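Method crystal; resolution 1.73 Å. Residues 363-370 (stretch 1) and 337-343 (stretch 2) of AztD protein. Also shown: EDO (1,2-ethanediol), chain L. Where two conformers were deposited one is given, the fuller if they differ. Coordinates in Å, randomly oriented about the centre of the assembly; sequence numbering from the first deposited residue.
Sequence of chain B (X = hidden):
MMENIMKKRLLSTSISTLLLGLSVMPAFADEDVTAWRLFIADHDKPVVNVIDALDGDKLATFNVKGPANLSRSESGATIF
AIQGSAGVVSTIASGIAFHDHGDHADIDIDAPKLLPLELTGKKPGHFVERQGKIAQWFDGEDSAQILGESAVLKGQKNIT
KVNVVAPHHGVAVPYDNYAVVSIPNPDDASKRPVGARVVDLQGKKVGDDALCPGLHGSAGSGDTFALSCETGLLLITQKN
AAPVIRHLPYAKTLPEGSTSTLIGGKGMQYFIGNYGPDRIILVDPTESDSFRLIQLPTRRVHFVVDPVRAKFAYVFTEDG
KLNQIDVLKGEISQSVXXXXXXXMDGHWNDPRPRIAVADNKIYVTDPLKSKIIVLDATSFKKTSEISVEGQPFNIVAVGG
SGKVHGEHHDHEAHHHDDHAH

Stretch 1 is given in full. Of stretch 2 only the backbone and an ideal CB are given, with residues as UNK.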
# COMPACT_ATOMS: atom_id res chain seq x y z
N TYR B 363 13.87 -1.48 -17.99
CA TYR B 363 15.32 -1.29 -18.05
C TYR B 363 16.00 -2.64 -18.16
O TYR B 363 15.72 -3.55 -17.37
CB TYR B 363 15.83 -0.55 -16.80
CG TYR B 363 15.21 0.80 -16.64
CD1 TYR B 363 13.92 0.93 -16.11
CD2 TYR B 363 15.87 1.95 -17.05
CE1 TYR B 363 13.33 2.16 -15.99
CE2 TYR B 363 15.27 3.20 -16.92
CZ TYR B 363 14.00 3.28 -16.38
OH TYR B 363 13.39 4.51 -16.25
N VAL B 364 16.89 -2.78 -19.13
CA VAL B 364 17.59 -4.03 -19.38
C VAL B 364 19.08 -3.73 -19.41
O VAL B 364 19.54 -2.95 -20.25
CB VAL B 364 17.15 -4.69 -20.71
CG1 VAL B 364 17.94 -5.97 -20.94
CG2 VAL B 364 15.65 -4.98 -20.70
N THR B 365 19.83 -4.33 -18.49
CA THR B 365 21.27 -4.13 -18.52
C THR B 365 21.88 -4.93 -19.66
O THR B 365 21.41 -6.02 -20.01
CB THR B 365 21.91 -4.54 -17.20
OG1 THR B 365 21.65 -5.92 -16.92
CG2 THR B 365 21.37 -3.68 -16.06
N ASP B 366 22.91 -4.35 -20.26
CA ASP B 366 23.64 -4.97 -21.36
C ASP B 366 25.10 -4.92 -20.94
O ASP B 366 25.86 -4.05 -21.39
CB ASP B 366 23.40 -4.25 -22.69
CG ASP B 366 23.92 -5.03 -23.88
OD1 ASP B 366 24.71 -5.96 -23.66
OD2 ASP B 366 23.54 -4.71 -25.03
N PRO B 367 25.52 -5.83 -20.06
CA PRO B 367 26.84 -5.66 -19.42
C PRO B 367 28.00 -5.60 -20.41
O PRO B 367 28.92 -4.79 -20.21
CB PRO B 367 26.95 -6.87 -18.48
CG PRO B 367 25.80 -7.77 -18.81
CD PRO B 367 24.75 -6.93 -19.46
N LEU B 368 27.98 -6.40 -21.47
CA LEU B 368 29.09 -6.41 -22.41
C LEU B 368 29.20 -5.12 -23.21
O LEU B 368 30.24 -4.87 -23.81
CB LEU B 368 28.95 -7.60 -23.36
CG LEU B 368 28.95 -8.97 -22.69
CD1 LEU B 368 29.04 -10.08 -23.73
CD2 LEU B 368 30.09 -9.10 -21.67
N LYS B 369 28.14 -4.30 -23.24
CA LYS B 369 28.17 -3.03 -23.96
C LYS B 369 28.20 -1.83 -23.02
O LYS B 369 28.14 -0.69 -23.49
CB LYS B 369 26.97 -2.93 -24.89
CG LYS B 369 26.90 -4.02 -25.95
CD LYS B 369 27.96 -3.87 -27.03
CE LYS B 369 27.78 -4.92 -28.12
NZ LYS B 369 26.50 -4.75 -28.86
N SER B 370 28.29 -2.05 -21.71
CA SER B 370 28.36 -0.96 -20.74
C SER B 370 27.19 0.01 -20.91
O SER B 370 27.37 1.22 -20.95
CB SER B 370 29.69 -0.22 -20.85
OG SER B 370 30.79 -1.11 -20.75
N UNK B 337 13.63 -7.44 -29.70
CA UNK B 337 15.07 -7.62 -29.56
C UNK B 337 15.68 -6.41 -28.86
O UNK B 337 15.44 -5.27 -29.26
CB UNK B 337 15.72 -7.84 -30.93
N UNK B 338 16.47 -6.67 -27.81
CA UNK B 338 17.08 -5.62 -27.01
C UNK B 338 18.60 -5.67 -27.05
O UNK B 338 19.25 -4.62 -27.13
CB UNK B 338 16.60 -5.72 -25.56
N UNK B 339 19.19 -6.86 -26.98
CA UNK B 339 20.64 -7.02 -27.02
C UNK B 339 21.00 -8.05 -28.10
O UNK B 339 20.13 -8.72 -28.66
CB UNK B 339 21.18 -7.45 -25.65
N UNK B 340 22.29 -8.15 -28.41
CA UNK B 340 22.77 -9.32 -29.12
C UNK B 340 22.50 -10.56 -28.26
O UNK B 340 22.32 -10.45 -27.05
CB UNK B 340 24.26 -9.19 -29.45
N UNK B 341 22.47 -11.74 -28.87
CA UNK B 341 22.29 -12.96 -28.07
C UNK B 341 23.34 -13.08 -26.99
O UNK B 341 24.49 -12.65 -27.14
CB UNK B 341 22.33 -14.20 -28.97
N UNK B 342 22.92 -13.66 -25.87
CA UNK B 342 23.81 -14.12 -24.81
C UNK B 342 23.59 -15.62 -24.66
O UNK B 342 23.03 -16.07 -23.65
CB UNK B 342 23.56 -13.38 -23.49
N UNK B 343 23.98 -16.39 -25.67
CA UNK B 343 23.79 -17.84 -25.64
C UNK B 343 24.45 -18.43 -24.41
O UNK B 343 25.66 -18.30 -24.22
CB UNK B 343 24.35 -18.49 -26.91
C1 EDO L . 18.48 -3.86 -30.91
O1 EDO L . 17.52 -3.72 -31.96
C2 EDO L . 19.57 -4.83 -31.34
O2 EDO L . 20.45 -5.09 -30.24

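Position 337 lies at one end of the stretch, out of reach of stretch 1: nothing of stretch 1 comes within 5.5 Å of its ideal CB, so stretch 1 leaves the choice open, and a long polar chain would do as well as a small one. The residue is Arg337, whose NH1 makes a weak hydrogen bond to the backbone O of position 339 at 3.3 Å.

At position 338 the CA-to-CB bond points toward stretch 1, and the ideal CB sits 4.8 Å from Val364 CG1. The neighbour offers hydrocarbon, the side chain of Val364, with neither charge nor donor, so an apolar side chain of modest size is expected; valine, isoleucine or leucine would each be plausible. Val338 is found, with chi1 in the t well, and its CG1 packs 4.0 Å from Val364 CB. Its backbone O takes part in a water bridge: water 1 donates to Val338 O and to Asp366 OD2, both at 2.8 Å. The same carbonyl accepts a weak hydrogen bond from O2 of the ethanediol at 3.4 Å.

Position 339 faces the carboxylate of Asp366, its ideal CB being 3.7 Å from OD2. So short a distance favours a compact side chain; serine, threonine, alanine or valine could be considered, a hydroxyl having the added possibility of bonding to the acid. Thr339 does otherwise. Its CG2 lies 3.3 Å from Asp366 OD2, while OG1 donates to the backbone O of position 340 at 2.9 Å, so the hydroxyl serves its own stretch.

From position 340 the CA-to-CB bond again points toward stretch 1, and the ideal CB of position 340 is 5.0 Å from Lys369 NZ. A positive charge at that range calls for an acid, or for a neutral acceptor such as asparagine. Asp340 supplies the acid: its OD2 forms a salt bridge with Lys369 NZ at 3.4 Å, including a weak hydrogen bond. Water 2 reinforces the link, accepting from Asp340 N at 3.1 Å and from Lys369 NZ at 3.2 Å while donating to Asp366 OD2 at 2.7 Å.

Position 341 is out of reach of stretch 1. Its phi of -56° and psi of 147° are compatible with proline but also with many other residues; Pro341 occupies it.

Position 342 is the most telling. Its CB points toward stretch 1, yet nothing there lies within 5.5 Å, so a short side chain would fall short of Asp366, Pro367 and Leu368. Stretch 1 offers hydrocarbon, an acceptor, Asp366 OD1, and a donor, Leu368 N, so a long side chain with an apolar body and a tip that both gives and takes a hydrogen bond suits best. That favours tyrosine; lysine or arginine could meet the carboxylate but not the N-H. Tyr342 has the largest area covered by the other stretch. Its OH donates to Asp366 OD1 at 2.6 Å and accepts from Leu368 N at 3.2 Å, with a near-linear angle of 162°. The phenol thus both gives and takes, while Leu368 CG packs 3.6 Å from Tyr342 CE2.

Position 343 is again beyond reach, so a small polar residue is one of many possibilities; it is Ser343.

Stretch 2 337-343: RVTDPYS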
# COMPACT_ATOMS: atom_id res chain seq x y z
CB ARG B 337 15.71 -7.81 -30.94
CG ARG B 337 17.20 -8.06 -30.89
CD ARG B 337 17.71 -8.66 -32.19
NE ARG B 337 17.27 -10.05 -32.31
CZ ARG B 337 17.82 -11.06 -31.64
NH1 ARG B 337 18.84 -10.84 -30.81
NH2 ARG B 337 17.36 -12.29 -31.80
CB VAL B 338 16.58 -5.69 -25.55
CG1 VAL B 338 17.29 -4.66 -24.68
CG2 VAL B 338 15.07 -5.51 -25.52
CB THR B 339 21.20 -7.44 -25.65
OG1 THR B 339 20.77 -8.76 -25.32
CG2 THR B 339 20.75 -6.48 -24.53
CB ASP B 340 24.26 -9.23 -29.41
CG ASP B 340 24.58 -8.29 -30.55
OD1 ASP B 340 23.80 -8.23 -31.53
OD2 ASP B 340 25.63 -7.60 -30.48
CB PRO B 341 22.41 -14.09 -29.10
CG PRO B 341 22.07 -13.47 -30.39
CD PRO B 341 22.56 -12.05 -30.31
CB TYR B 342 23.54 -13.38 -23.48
CG TYR B 342 24.09 -11.97 -23.30
CD1 TYR B 342 23.49 -10.86 -23.91
CD2 TYR B 342 25.16 -11.74 -22.44
CE1 TYR B 342 23.98 -9.57 -23.69
CE2 TYR B 342 25.65 -10.46 -22.23
CZ TYR B 342 25.06 -9.38 -22.85
OH TYR B 342 25.57 -8.12 -22.61
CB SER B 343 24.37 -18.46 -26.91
OG SER B 343 24.25 -19.87 -26.91
O HOH W 1 21.81 -3.42 -26.82
O HOH W 2 24.35 -6.35 -27.03
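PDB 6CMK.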